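Local coordinates for protein spermidine N(1)-acetyltransferase (Thermoplasma acidophilum, PDB 3K9U) that transfers an acetyl group from acetyl-CoA to polyamines, including alkane diamines, and so helps protect against polyamine toxicity, at residues Ala84-Leu89 with Ile120-Leu125; Leu125-Gln130 with Phe153-Lys158. All blocks are in the same frame, centred on the assembly; numbering follows the deposited sequence.

In the fold
Followed from the N terminus, the chain turns out of strand 73-83 into residues 84-89, which open contact 1. It then runs through helix 103-118 and returns at 120-125, so contact 1 closes a loop of 30 residues as a parallel strand pair. Contact 2 starts where contact 1 ends, at the shared Leu125, and closes a second loop, holding helix 132-139 and strand 144-149, when 153-158 comes back antiparallel. The two therefore follow in series and neither nest nor cross. Strand 122-128 is common to both, lying between 86-94 and 152-158 in the mixed sheet. A probable hydrogen bond from Cys123 N to Lys157 O continues the pairing from one contact to the other.

Contact 1: Ala84-Leu89 with Ile120-Leu125; sequences ANKAEL and ILECRL
Ala87 turns both its backbone polar atoms to the other segment: its N donates to Glu122 O at 2.9 Å (169° at the hydrogen), and its O receives Arg124 N. Cys123 CA lies 3.4 Å from the same Ala87 O, a second, CA-H...O contact on that carbonyl. On the side-chain level Ala87 CB touches Ile120 CG2 at 3.9 Å, and Cys123 SG, anti to its backbone N (chi1 -176°), reaches both Ala87 CB and Leu89 CB at 4.0 Å. This pairing forms the parallel strands of a beta-alpha-beta crossover, strand 86-94, helix 103-118, strand 122-128, in the GNAT acetyltransferase fold; Met115 and Leu108 of that helix cover the face carrying Ala87 and Leu89. The axes of the two strand segments are inclined at 29° to each other. Leu89 N donates to Arg124 O at 2.9 Å, nearly along the C=O axis, while Leu89 CB meets Leu125 CB; Leu89 also belongs to the acetyl-CoA pocket. At the other end Ile120 crosses Asn85, its CD1 lying 3.5 Å from the buried amide oxygen OD1, which has no polar partner in the model. An alanine in place of Ile120 would probably open a gap beside Ala87 CB and leave Asn85 OD1 without its apolar cover. The side chains of Lys86 and Glu122 extend side by side in the same direction, and Lys86 NZ reaches Glu122 OE2 in a weak salt bridge of 3.5 Å.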
ATOM      1  N   ALA A  84      31.441  15.722   7.305  1.00 21.16           N
ATOM      2  CA  ALA A  84      32.274  15.435   8.456  1.00 21.93           C
ATOM      3  C   ALA A  84      32.098  13.994   8.912  1.00 22.38           C
ATOM      4  O   ALA A  84      31.953  13.747  10.112  1.00 22.20           O
ATOM      5  CB  ALA A  84      31.935  16.399   9.614  1.00 21.84           C
ATOM      6  N   ASN A  85      32.045  13.056   7.966  1.00 23.06           N
ATOM      7  CA  ASN A  85      31.964  11.630   8.297  1.00 24.82           C
ATOM      8  C   ASN A  85      30.685  11.212   9.073  1.00 24.80           C
ATOM      9  O   ASN A  85      30.664  10.165   9.706  1.00 25.74           O
ATOM     10  CB  ASN A  85      33.242  11.236   9.066  1.00 26.91           C
ATOM     11  CG  ASN A  85      33.603   9.760   8.937  1.00 31.54           C
ATOM     12  OD1 ASN A  85      32.786   8.921   8.537  1.00 38.88           O
ATOM     13  ND2 ASN A  85      34.836   9.439   9.287  1.00 34.16           N
ATOM     14  N   LYS A  86      29.624  12.020   9.005  1.00 23.48           N
ATOM     15  CA  LYS A  86      28.301  11.663   9.520  1.00 23.35           C
ATOM     16  C   LYS A  86      27.320  11.661   8.346  1.00 22.72           C
ATOM     17  O   LYS A  86      27.491  12.434   7.399  1.00 22.63           O
ATOM     18  CB  LYS A  86      27.813  12.694  10.541  1.00 23.57           C
ATOM     19  CG  LYS A  86      28.656  12.845  11.811  1.00 26.72           C
ATOM     20  CD  LYS A  86      27.776  13.442  12.927  1.00 30.45           C
ATOM     21  CE  LYS A  86      28.564  14.096  14.035  1.00 32.16           C
ATOM     22  NZ  LYS A  86      27.749  14.290  15.297  1.00 32.59           N
ATOM     23  N   ALA A  87      26.313  10.806   8.393  1.00 21.64           N
ATOM     24  CA  ALA A  87      25.355  10.695   7.297  1.00 22.67           C
ATOM     25  C   ALA A  87      24.051  11.442   7.602  1.00 23.21           C
ATOM     26  O   ALA A  87      23.575  11.454   8.737  1.00 24.02           O
ATOM     27  CB  ALA A  87      25.058   9.234   7.002  1.00 21.02           C
ATOM     28  N   GLU A  88      23.464  12.057   6.590  1.00 24.09           N
ATOM     29  CA  GLU A  88      22.094  12.525   6.717  1.00 24.50           C
ATOM     30  C   GLU A  88      21.252  11.817   5.648  1.00 24.47           C
ATOM     31  O   GLU A  88      21.611  11.796   4.458  1.00 23.81           O
ATOM     32  CB  GLU A  88      21.960  14.048   6.636  1.00 23.82           C
ATOM     33  CG  GLU A  88      20.462  14.422   6.690  1.00 29.78           C
ATOM     34  CD  GLU A  88      20.108  15.842   7.120  1.00 30.71           C
ATOM     35  OE1 GLU A  88      20.946  16.747   7.091  1.00 34.13           O
ATOM     36  OE2 GLU A  88      18.928  16.037   7.467  1.00 34.83           O
ATOM     37  N   LEU A  89      20.180  11.176   6.098  1.00 23.85           N
ATOM     38  CA  LEU A  89      19.233  10.537   5.205  1.00 25.24           C
ATOM     39  C   LEU A  89      18.221  11.609   4.820  1.00 25.12           C
ATOM     40  O   LEU A  89      17.402  12.034   5.636  1.00 26.02           O
ATOM     41  CB  LEU A  89      18.559   9.344   5.892  1.00 25.44           C
ATOM     42  CG  LEU A  89      17.853   8.330   4.969  1.00 27.68           C
ATOM     43  CD1 LEU A  89      17.402   7.066   5.756  1.00 28.29           C
ATOM     44  CD2 LEU A  89      16.656   8.968   4.261  1.00 27.59           C
ATOM     45  N   ILE A 120      31.314   5.364   8.356  1.00 30.70           N
ATOM     46  CA  ILE A 120      30.335   6.282   8.963  1.00 30.77           C
ATOM     47  C   ILE A 120      29.721   5.575  10.152  1.00 30.64           C
ATOM     48  O   ILE A 120      29.288   4.434  10.027  1.00 31.85           O
ATOM     49  CB  ILE A 120      29.213   6.733   7.961  1.00 31.12           C
ATOM     50  CG1 ILE A 120      29.736   7.790   6.987  1.00 31.99           C
ATOM     51  CG2 ILE A 120      28.016   7.350   8.701  1.00 29.02           C
ATOM     52  CD1 ILE A 120      30.850   7.352   6.132  1.00 31.73           C
ATOM     53  N   LEU A 121      29.696   6.236  11.304  1.00 30.37           N
ATOM     54  CA  LEU A 121      29.222   5.604  12.533  1.00 30.51           C
ATOM     55  C   LEU A 121      27.899   6.194  13.045  1.00 29.91           C
ATOM     56  O   LEU A 121      27.418   5.791  14.117  1.00 29.51           O
ATOM     57  CB  LEU A 121      30.301   5.660  13.634  1.00 31.65           C
ATOM     58  CG  LEU A 121      31.614   4.885  13.390  1.00 32.47           C
ATOM     59  CD1 LEU A 121      32.612   5.207  14.475  1.00 33.88           C
ATOM     60  CD2 LEU A 121      31.383   3.361  13.300  1.00 33.55           C
ATOM     61  N   GLU A 122      27.291   7.095  12.265  1.00 28.47           N
ATOM     62  CA  GLU A 122      26.055   7.763  12.670  1.00 27.22           C
ATOM     63  C   GLU A 122      25.288   8.305  11.458  1.00 26.08           C
ATOM     64  O   GLU A 122      25.888   8.846  10.517  1.00 25.19           O
ATOM     65  CB  GLU A 122      26.406   8.907  13.608  1.00 28.08           C
ATOM     66  CG  GLU A 122      25.245   9.632  14.278  1.00 31.31           C
ATOM     67  CD  GLU A 122      25.724  10.449  15.493  1.00 36.97           C
ATOM     68  OE1 GLU A 122      24.985  10.561  16.501  1.00 41.50           O
ATOM     69  OE2 GLU A 122      26.868  10.946  15.456  1.00 39.54           O
ATOM     70  N   CYS A 123      23.964   8.165  11.510  1.00 24.87           N
ATOM     71  CA  CYS A 123      23.065   8.632  10.479  1.00 24.59           C
ATOM     72  C   CYS A 123      21.899   9.350  11.120  1.00 24.62           C
ATOM     73  O   CYS A 123      21.283   8.815  12.033  1.00 25.11           O
ATOM     74  CB  CYS A 123      22.544   7.451   9.666  1.00 24.43           C
ATOM     75  SG  CYS A 123      21.488   7.969   8.279  1.00 24.61           S
ATOM     76  N   ARG A 124      21.581  10.557  10.657  1.00 24.64           N
ATOM     77  CA  ARG A 124      20.414  11.272  11.173  1.00 25.10           C
ATOM     78  C   ARG A 124      19.411  11.543  10.091  1.00 24.05           C
ATOM     79  O   ARG A 124      19.728  11.475   8.910  1.00 24.02           O
ATOM     80  CB  ARG A 124      20.803  12.575  11.899  1.00 26.41           C
ATOM     81  CG  ARG A 124      21.700  13.519  11.134  1.00 31.21           C
ATOM     82  CD  ARG A 124      22.386  14.567  12.039  1.00 37.16           C
ATOM     83  NE  ARG A 124      21.638  15.824  12.049  1.00 42.47           N
ATOM     84  CZ  ARG A 124      20.820  16.224  13.021  1.00 45.49           C
ATOM     85  NH1 ARG A 124      20.641  15.474  14.113  1.00 46.42           N
ATOM     86  NH2 ARG A 124      20.178  17.392  12.900  1.00 46.69           N
ATOM     87  N   LEU A 125      18.180  11.826  10.495  1.00 23.56           N
ATOM     88  CA  LEU A 125      17.127  12.116   9.547  1.00 22.51           C
ATOM     89  C   LEU A 125      16.026  12.939  10.195  1.00 22.90           C
ATOM     90  O   LEU A 125      15.869  12.915  11.417  1.00 21.49           O
ATOM     91  CB  LEU A 125      16.572  10.814   8.971  1.00 22.51           C
ATOM     92  CG  LEU A 125      15.810   9.858   9.911  1.00 23.91           C
ATOM     93  CD1 LEU A 125      14.320  10.278  10.066  1.00 18.04           C
ATOM     94  CD2 LEU A 125      15.913   8.408   9.472  1.00 19.41           C
TER

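Contact 2: Leu125-Gln130 with Phe153-Lys158; sequences LYVHRQ and FIMEKK
The antiparallel pairing of strands 122-128 and 152-158 in the mixed sheet of this acetyltransferase is carried by Leu125, Tyr126 and Val127 against Met155, Ile154 and Phe153. Two hydrogen-bonded pairs flank a non-hydrogen-bonded one. Val127 N donates to Phe153 O at 3.1 Å (169° at the hydrogen), and Phe153 N returns a shorter bond of 2.7 Å to Val127 O. Leu125 and Met155 exchange a second reciprocal pair, Met155 N to Leu125 O being 2.9 Å. Between them, Tyr126 and Ile154 point the same way from the sheet: Ile154 CG1 comes over one ring face of Tyr126, 4.1 Å from its centroid and 22° off the normal, a CH-pi contact nearer the rim than the centre. The bound acetyl-CoA touches Tyr126.

On the other face Val127 CG1, set between the backbone N and the carbonyl carbon (chi1 56°), meets Met155 SD at 3.8 Å. Met155 CB and SD also rest against Leu125 CD1. Phe135 and Tyr138 of helix 132-139 cover this side; Tyr138 is probably the proton donor, as in related acetyltransferases.

Beyond the paired residues, Arg129 CB makes a CH-pi contact over one face of the Phe153 ring, 3.6 Å from CE1; more loosely, Phe153 CE2 lies over one face of the Arg129 guanidinium. His128 ND1 accepts Gln130 N at 3.0 Å in the plane of the imidazole, a bond within this segment that probably helps to fix the ring's rotation. With four backbone bonds between the segments and apolar or CH-pi contacts on both faces, the pairing probably keeps the ligand-contacting Tyr126 ring in place: one face of its phenol ring rests on Ile154 CG1, and its backbone is bracketed by the bonded pairs.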
ATOM      1  N   LEU A 125      18.180  11.826  10.495  1.00 23.56           N
ATOM      2  CA  LEU A 125      17.127  12.116   9.547  1.00 22.51           C
ATOM      3  C   LEU A 125      16.026  12.939  10.195  1.00 22.90           C
ATOM      4  O   LEU A 125      15.869  12.915  11.417  1.00 21.49           O
ATOM      5  CB  LEU A 125      16.572  10.814   8.971  1.00 22.51           C
ATOM      6  CG  LEU A 125      15.810   9.858   9.911  1.00 23.91           C
ATOM      7  CD1 LEU A 125      14.320  10.278  10.066  1.00 18.04           C
ATOM      8  CD2 LEU A 125      15.913   8.408   9.472  1.00 19.41           C
ATOM      9  N   TYR A 126      15.271  13.670   9.366  1.00 22.58           N
ATOM     10  CA  TYR A 126      14.068  14.354   9.811  1.00 22.13           C
ATOM     11  C   TYR A 126      12.869  13.637   9.173  1.00 22.24           C
ATOM     12  O   TYR A 126      12.857  13.373   7.981  1.00 22.19           O
ATOM     13  CB  TYR A 126      14.078  15.832   9.360  1.00 23.86           C
ATOM     14  CG  TYR A 126      15.175  16.712   9.967  1.00 22.12           C
ATOM     15  CD1 TYR A 126      14.865  17.861  10.695  1.00 26.54           C
ATOM     16  CD2 TYR A 126      16.508  16.399   9.793  1.00 24.64           C
ATOM     17  CE1 TYR A 126      15.876  18.684  11.250  1.00 26.37           C
ATOM     18  CE2 TYR A 126      17.515  17.202  10.324  1.00 30.04           C
ATOM     19  CZ  TYR A 126      17.204  18.334  11.064  1.00 27.97           C
ATOM     20  OH  TYR A 126      18.249  19.076  11.585  1.00 33.42           O
ATOM     21  N   VAL A 127      11.870  13.315   9.984  1.00 21.46           N
ATOM     22  CA  VAL A 127      10.609  12.771   9.512  1.00 20.01           C
ATOM     23  C   VAL A 127       9.469  13.575  10.174  1.00 20.56           C
ATOM     24  O   VAL A 127       9.546  13.960  11.375  1.00 21.83           O
ATOM     25  CB  VAL A 127      10.493  11.274   9.861  1.00 20.43           C
ATOM     26  CG1 VAL A 127      10.666  11.040  11.353  1.00 16.17           C
ATOM     27  CG2 VAL A 127       9.146  10.658   9.353  1.00 17.41           C
ATOM     28  N   HIS A 128       8.446  13.877   9.400  1.00 19.26           N
ATOM     29  CA  HIS A 128       7.265  14.572   9.932  1.00 20.04           C
ATOM     30  C   HIS A 128       6.586  13.660  10.978  1.00 20.05           C
ATOM     31  O   HIS A 128       6.388  12.478  10.745  1.00 19.62           O
ATOM     32  CB  HIS A 128       6.270  14.894   8.809  1.00 19.52           C
ATOM     33  CG  HIS A 128       5.238  15.921   9.178  1.00 19.64           C
ATOM     34  ND1 HIS A 128       4.231  15.672  10.080  1.00 16.40           N
ATOM     35  CD2 HIS A 128       5.041  17.189   8.737  1.00 19.37           C
ATOM     36  CE1 HIS A 128       3.471  16.745  10.204  1.00 17.81           C
ATOM     37  NE2 HIS A 128       3.944  17.683   9.403  1.00 22.03           N
ATOM     38  N   ARG A 129       6.236  14.236  12.113  1.00 20.68           N
ATOM     39  CA  ARG A 129       5.625  13.500  13.215  1.00 21.58           C
ATOM     40  C   ARG A 129       4.289  12.845  12.885  1.00 20.67           C
ATOM     41  O   ARG A 129       3.951  11.866  13.511  1.00 19.44           O
ATOM     42  CB  ARG A 129       5.460  14.424  14.420  1.00 22.53           C
ATOM     43  CG  ARG A 129       4.329  15.458  14.257  1.00 26.78           C
ATOM     44  CD  ARG A 129       4.714  16.803  14.874  1.00 33.02           C
ATOM     45  NE  ARG A 129       4.688  16.805  16.330  1.00 34.71           N
ATOM     46  CZ  ARG A 129       5.546  17.461  17.117  1.00 38.96           C
ATOM     47  NH1 ARG A 129       5.401  17.380  18.447  1.00 39.99           N
ATOM     48  NH2 ARG A 129       6.554  18.175  16.608  1.00 38.09           N
ATOM     49  N   GLN A 130       3.526  13.361  11.916  1.00 19.95           N
ATOM     50  CA  GLN A 130       2.292  12.649  11.521  1.00 20.71           C
ATOM     51  C   GLN A 130       2.506  11.601  10.433  1.00 19.67           C
ATOM     52  O   GLN A 130       1.574  10.914  10.050  1.00 17.63           O
ATOM     53  CB  GLN A 130       1.183  13.604  11.079  1.00 20.88           C
ATOM     54  CG  GLN A 130       0.788  14.644  12.107  1.00 24.36           C
ATOM     55  CD  GLN A 130      -0.209  15.610  11.517  1.00 30.51           C
ATOM     56  OE1 GLN A 130       0.054  16.810  11.403  1.00 32.43           O
ATOM     57  NE2 GLN A 130      -1.351  15.074  11.083  1.00 33.09           N
ATOM     58  N   PHE A 153      10.288  15.136  13.746  1.00 23.17           N
ATOM     59  CA  PHE A 153      11.126  14.451  14.708  1.00 22.23           C
ATOM     60  C   PHE A 153      12.514  14.231  14.106  1.00 21.29           C
ATOM     61  O   PHE A 153      12.645  13.796  12.955  1.00 20.26           O
ATOM     62  CB  PHE A 153      10.561  13.059  15.019  1.00 22.80           C
ATOM     63  CG  PHE A 153       9.348  13.042  15.875  1.00 22.66           C
ATOM     64  CD1 PHE A 153       8.353  12.113  15.629  1.00 26.90           C
ATOM     65  CD2 PHE A 153       9.212  13.881  16.949  1.00 25.82           C
ATOM     66  CE1 PHE A 153       7.223  12.047  16.427  1.00 25.49           C
ATOM     67  CE2 PHE A 153       8.083  13.838  17.727  1.00 28.17           C
ATOM     68  CZ  PHE A 153       7.089  12.918  17.462  1.00 28.65           C
ATOM     69  N   ILE A 154      13.537  14.443  14.912  1.00 20.62           N
ATOM     70  CA  ILE A 154      14.898  14.185  14.483  1.00 21.01           C
ATOM     71  C   ILE A 154      15.263  12.791  15.003  1.00 20.92           C
ATOM     72  O   ILE A 154      15.163  12.535  16.201  1.00 21.03           O
ATOM     73  CB  ILE A 154      15.886  15.259  15.039  1.00 21.30           C
ATOM     74  CG1 ILE A 154      15.557  16.642  14.473  1.00 22.07           C
ATOM     75  CG2 ILE A 154      17.352  14.884  14.734  1.00 20.09           C
ATOM     76  CD1 ILE A 154      16.292  17.800  15.165  1.00 21.42           C
ATOM     77  N   MET A 155      15.655  11.887  14.113  1.00 20.41           N
ATOM     78  CA  MET A 155      16.029  10.542  14.537  1.00 20.79           C
ATOM     79  C   MET A 155      17.487  10.247  14.224  1.00 20.25           C
ATOM     80  O   MET A 155      18.043  10.793  13.287  1.00 21.39           O
ATOM     81  CB  MET A 155      15.135   9.489  13.879  1.00 20.66           C
ATOM     82  CG  MET A 155      13.661   9.725  14.099  1.00 19.96           C
ATOM     83  SD  MET A 155      12.602   8.484  13.326  1.00 22.76           S
ATOM     84  CE  MET A 155      12.716   7.110  14.498  1.00 23.32           C
ATOM     85  N   GLU A 156      18.084   9.377  15.028  1.00 20.51           N
ATOM     86  CA  GLU A 156      19.462   8.973  14.875  1.00 22.10           C
ATOM     87  C   GLU A 156      19.601   7.485  15.050  1.00 21.47           C
ATOM     88  O   GLU A 156      18.878   6.867  15.824  1.00 19.11           O
ATOM     89  CB  GLU A 156      20.397   9.708  15.876  1.00 22.15           C
ATOM     90  CG  GLU A 156      20.388  11.241  15.691  1.00 27.62           C
ATOM     91  CD  GLU A 156      21.351  12.027  16.618  1.00 34.90           C
ATOM     92  OE1 GLU A 156      22.412  11.498  17.052  1.00 35.47           O
ATOM     93  OE2 GLU A 156      21.017  13.203  16.900  1.00 39.32           O
ATOM     94  N   LYS A 157      20.581   6.943  14.337  1.00 22.73           N
ATOM     95  CA  LYS A 157      21.020   5.570  14.479  1.00 23.35           C
ATOM     96  C   LYS A 157      22.525   5.579  14.482  1.00 23.97           C
ATOM     97  O   LYS A 157      23.146   6.246  13.632  1.00 22.88           O
ATOM     98  CB  LYS A 157      20.549   4.755  13.282  1.00 23.87           C
ATOM     99  CG  LYS A 157      20.918   3.244  13.313  1.00 23.40           C
ATOM    100  CD  LYS A 157      20.335   2.536  12.053  1.00 22.68           C
ATOM    101  CE  LYS A 157      20.594   1.045  12.059  1.00 23.72           C
ATOM    102  NZ  LYS A 157      19.871   0.372  10.928  1.00 22.12           N
ATOM    103  N   LYS A 158      23.096   4.801  15.394  1.00 24.90           N
ATOM    104  CA  LYS A 158      24.528   4.664  15.589  1.00 26.05           C
ATOM    105  C   LYS A 158      25.034   3.344  14.995  1.00 26.68           C
ATOM    106  O   LYS A 158      24.333   2.344  15.012  1.00 27.80           O
ATOM    107  CB  LYS A 158      24.820   4.650  17.089  1.00 27.46           C
ATOM    108  CG  LYS A 158      24.390   5.916  17.834  1.00 30.20           C
ATOM    109  CD  LYS A 158      25.458   7.007  17.732  1.00 34.36           C
ATOM    110  CE  LYS A 158      26.572   6.814  18.767  1.00 36.40           C
ATOM    111  NZ  LYS A 158      27.815   7.573  18.391  1.00 37.14           N
TER